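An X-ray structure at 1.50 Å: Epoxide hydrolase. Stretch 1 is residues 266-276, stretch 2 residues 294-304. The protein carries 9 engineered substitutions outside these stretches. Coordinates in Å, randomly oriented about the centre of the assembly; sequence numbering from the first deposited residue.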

# COMPACT_ATOMS: atom_id res chain seq x y z
N VAL A 266 -8.49 -3.90 3.80
CA VAL A 266 -8.71 -3.17 2.55
C VAL A 266 -9.02 -4.12 1.37
O VAL A 266 -10.02 -3.94 0.67
CB VAL A 266 -7.50 -2.24 2.23
CG1 VAL A 266 -7.53 -1.74 0.79
CG2 VAL A 266 -7.46 -1.08 3.20
N LEU A 267 -8.18 -5.12 1.16
CA LEU A 267 -8.36 -6.02 0.01
C LEU A 267 -9.45 -7.07 0.20
O LEU A 267 -9.97 -7.62 -0.78
CB LEU A 267 -7.04 -6.68 -0.38
CG LEU A 267 -5.89 -5.72 -0.70
CD1 LEU A 267 -4.76 -6.53 -1.25
CD2 LEU A 267 -6.29 -4.62 -1.68
N SER A 268 -9.81 -7.33 1.46
CA SER A 268 -10.93 -8.23 1.76
C SER A 268 -12.28 -7.58 1.52
O SER A 268 -13.28 -8.29 1.38
CB SER A 268 -10.84 -8.70 3.20
OG SER A 268 -9.70 -9.51 3.41
N SER A 269 -12.32 -6.25 1.48
CA SER A 269 -13.59 -5.52 1.42
C SER A 269 -14.33 -5.70 0.10
O SER A 269 -15.57 -5.73 0.08
CB SER A 269 -13.37 -4.04 1.72
OG SER A 269 -12.67 -3.40 0.67
N SER A 270 -13.58 -5.81 -0.99
CA SER A 270 -14.14 -5.86 -2.33
C SER A 270 -13.25 -6.70 -3.23
O SER A 270 -12.02 -6.58 -3.18
CB SER A 270 -14.26 -4.45 -2.92
OG SER A 270 -14.43 -4.50 -4.33
N PRO A 271 -13.86 -7.56 -4.07
CA PRO A 271 -13.06 -8.36 -5.00
C PRO A 271 -12.32 -7.51 -6.04
O PRO A 271 -11.30 -7.93 -6.56
CB PRO A 271 -14.11 -9.27 -5.67
CG PRO A 271 -15.40 -8.53 -5.52
CD PRO A 271 -15.31 -7.84 -4.20
N ILE A 272 -12.85 -6.32 -6.32
CA ILE A 272 -12.20 -5.39 -7.24
C ILE A 272 -10.94 -4.76 -6.62
O ILE A 272 -9.94 -4.55 -7.31
CB ILE A 272 -13.20 -4.34 -7.79
CG1 ILE A 272 -14.14 -5.01 -8.81
CG2 ILE A 272 -12.50 -3.11 -8.37
CD1 ILE A 272 -13.48 -5.52 -10.07
N ALA A 273 -10.98 -4.49 -5.31
CA ALA A 273 -9.78 -4.07 -4.59
C ALA A 273 -8.69 -5.14 -4.71
O ALA A 273 -7.55 -4.83 -5.05
CB ALA A 273 -10.09 -3.79 -3.12
N LEU A 274 -9.07 -6.39 -4.45
CA LEU A 274 -8.12 -7.48 -4.56
C LEU A 274 -7.56 -7.61 -5.98
O LEU A 274 -6.36 -7.79 -6.18
CB LEU A 274 -8.77 -8.78 -4.09
CG LEU A 274 -7.84 -9.99 -3.97
CD1 LEU A 274 -6.88 -9.86 -2.80
CD2 LEU A 274 -8.69 -11.24 -3.83
N LEU A 275 -8.45 -7.52 -6.97
CA LEU A 275 -8.04 -7.63 -8.38
C LEU A 275 -7.04 -6.54 -8.77
O LEU A 275 -6.07 -6.82 -9.47
CB LEU A 275 -9.26 -7.60 -9.31
CG LEU A 275 -9.02 -7.59 -10.82
CD1 LEU A 275 -8.35 -8.86 -11.32
CD2 LEU A 275 -10.34 -7.38 -11.56
N ALA A 276 -7.29 -5.32 -8.33
CA ALA A 276 -6.39 -4.21 -8.66
C ALA A 276 -4.99 -4.42 -8.05
O ALA A 276 -3.98 -4.29 -8.74
CB ALA A 276 -6.98 -2.88 -8.21
N THR A 294 -6.50 -16.27 -16.71
CA THR A 294 -5.58 -16.74 -15.68
C THR A 294 -5.58 -15.79 -14.48
O THR A 294 -5.65 -16.24 -13.33
CB THR A 294 -4.16 -16.90 -16.24
OG1 THR A 294 -4.18 -17.85 -17.32
CG2 THR A 294 -3.19 -17.39 -15.16
N ILE A 295 -5.54 -14.49 -14.74
CA ILE A 295 -5.58 -13.50 -13.66
C ILE A 295 -6.88 -13.60 -12.86
O ILE A 295 -6.86 -13.61 -11.63
CB ILE A 295 -5.33 -12.06 -14.18
CG1 ILE A 295 -3.94 -11.98 -14.84
CG2 ILE A 295 -5.46 -11.04 -13.04
CD1 ILE A 295 -3.56 -10.60 -15.37
N LEU A 296 -8.01 -13.72 -13.56
CA LEU A 296 -9.30 -13.87 -12.87
C LEU A 296 -9.37 -15.16 -12.04
O LEU A 296 -9.92 -15.14 -10.94
CB LEU A 296 -10.48 -13.78 -13.85
CG LEU A 296 -10.71 -12.41 -14.49
CD1 LEU A 296 -11.90 -12.46 -15.45
CD2 LEU A 296 -10.92 -11.31 -13.45
N GLU A 297 -8.81 -16.25 -12.56
CA GLU A 297 -8.74 -17.51 -11.82
C GLU A 297 -7.95 -17.35 -10.52
O GLU A 297 -8.42 -17.76 -9.45
CB GLU A 297 -8.09 -18.61 -12.67
CG GLU A 297 -8.99 -19.15 -13.78
CD GLU A 297 -8.25 -20.07 -14.75
OE1 GLU A 297 -7.02 -20.21 -14.66
OE2 GLU A 297 -8.94 -20.66 -15.61
N MET A 298 -6.76 -16.77 -10.61
CA MET A 298 -5.88 -16.63 -9.45
C MET A 298 -6.47 -15.70 -8.39
O MET A 298 -6.40 -15.99 -7.20
CB MET A 298 -4.49 -16.15 -9.85
CG MET A 298 -3.74 -17.08 -10.80
SD MET A 298 -3.73 -18.82 -10.31
CE MET A 298 -2.34 -19.43 -11.28
N VAL A 299 -7.03 -14.59 -8.84
CA VAL A 299 -7.65 -13.63 -7.93
C VAL A 299 -8.90 -14.21 -7.28
O VAL A 299 -9.11 -14.06 -6.08
CB VAL A 299 -7.92 -12.27 -8.63
CG1 VAL A 299 -8.73 -11.34 -7.74
CG2 VAL A 299 -6.61 -11.59 -9.02
N SER A 300 -9.73 -14.89 -8.08
CA SER A 300 -10.93 -15.55 -7.54
C SER A 300 -10.56 -16.60 -6.50
O SER A 300 -11.20 -16.70 -5.46
CB SER A 300 -11.77 -16.18 -8.65
OG SER A 300 -12.24 -15.18 -9.54
N LEU A 301 -9.51 -17.38 -6.78
CA LEU A 301 -9.00 -18.37 -5.85
C LEU A 301 -8.61 -17.74 -4.51
O LEU A 301 -8.99 -18.22 -3.45
CB LEU A 301 -7.82 -19.12 -6.46
CG LEU A 301 -7.05 -20.12 -5.59
CD1 LEU A 301 -7.94 -21.27 -5.11
CD2 LEU A 301 -5.84 -20.63 -6.36
N TYR A 302 -7.86 -16.64 -4.58
CA TYR A 302 -7.51 -15.89 -3.37
C TYR A 302 -8.74 -15.36 -2.65
O TYR A 302 -8.83 -15.43 -1.41
CB TYR A 302 -6.57 -14.73 -3.71
CG TYR A 302 -5.10 -15.02 -3.52
CD1 TYR A 302 -4.52 -16.16 -4.08
CD2 TYR A 302 -4.29 -14.15 -2.80
CE1 TYR A 302 -3.16 -16.43 -3.91
CE2 TYR A 302 -2.94 -14.40 -2.63
CZ TYR A 302 -2.38 -15.54 -3.19
OH TYR A 302 -1.04 -15.79 -3.01
N TRP A 303 -9.69 -14.82 -3.41
CA TRP A 303 -10.90 -14.24 -2.82
C TRP A 303 -11.71 -15.28 -2.06
O TRP A 303 -12.08 -15.07 -0.89
CB TRP A 303 -11.78 -13.60 -3.90
CG TRP A 303 -13.08 -13.09 -3.34
CD1 TRP A 303 -14.29 -13.73 -3.35
CD2 TRP A 303 -13.29 -11.85 -2.65
NE1 TRP A 303 -15.24 -12.96 -2.72
CE2 TRP A 303 -14.65 -11.80 -2.28
CE3 TRP A 303 -12.45 -10.77 -2.31
CZ2 TRP A 303 -15.20 -10.71 -1.60
CZ3 TRP A 303 -13.00 -9.69 -1.62
CH2 TRP A 303 -14.36 -9.67 -1.28
N LEU A 304 -11.95 -16.40 -2.72
CA LEU A 304 -12.83 -17.45 -2.19
C LEU A 304 -12.24 -18.21 -1.01
O LEU A 304 -12.96 -18.93 -0.31
CB LEU A 304 -13.23 -18.41 -3.32
CG LEU A 304 -14.08 -17.80 -4.44
CD1 LEU A 304 -14.08 -18.69 -5.68
CD2 LEU A 304 -15.51 -17.54 -3.95

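Contact between residues 266-276 and the helix 294-304 of an epoxide hydrolase. The helix that begins at Pro271 crosses the second helix at 126° between N-to-C directions, with the axes 9.8 Å apart at closest approach. No hydrogen bond joins the two stretches; the contact is made by apolar packing and by the ring of Trp303, and buries 445 Å² in all. Thr294, at the start of stretch 2, lies out of reach. Ile295 points toward the first stretch and meets it through a methyl, its CG2 lying 4.0 Å from Leu275 CD1. Leu296 leaves its backbone sideways, but its end comes nearer, bringing CD2 to 4.1 Å from the same Leu275 CD1. Glu297 and Met298 make no contact. One helical turn on from Ile295, Val299 points toward stretch 1 where the backbones draw close, its CA 6.0 Å from Leu275 CA. Here a small branched side chain packs directly on the opposing backbone: Val299 CG1 is 3.8 Å from Leu275 CA, while CG2 lies 4.0 Å from Leu275 CD1. That leucine methyl thus touches Ile295, Leu296 and Val299 together. Val299 CG1 also lies 3.9 Å from Leu274 CD2, and the same leucine methyl sits 3.6 Å from Val299 O, an oxygen already accepting from Trp303 N within its own helix. Ser300 and Leu301 point away; the Ser300 hydroxyl turns back on its own helix, OG donating to Leu296 O at 2.7 Å. Tyr302 starts toward stretch 1 but its end leads away, so the contact falls at the base of the side chain, with CB 4.1 Å from Leu274 CD2; its hydroxyl is hydrogen-bonded elsewhere in the structure. Trp303 has the largest area covered, 114 Å². Its CB is 3.9 Å from Leu274 CD2, and from there the t rotamer carries the indole along the turn that leads into the first helix. Pro271 CD lies over one face, 4.0 Å from the centroid of the six-membered ring and 26° off its normal, a CH-pi contact; the closest side-chain pair is Pro271 CD to Trp303 CH2, at 3.6 Å. At the ring edge, Leu267 O is 3.8 Å from Trp303 CZ3, while Ser268 O comes obliquely to 3.2 Å from CH2 of the same ring. The turn facing the indole is braced locally: Ser269 OG donates to Val266 O at 2.7 Å, and Ser270 OG caps the following helix by accepting from Ile272 N at 3.1 Å. Leu304, the last residue, makes no contact.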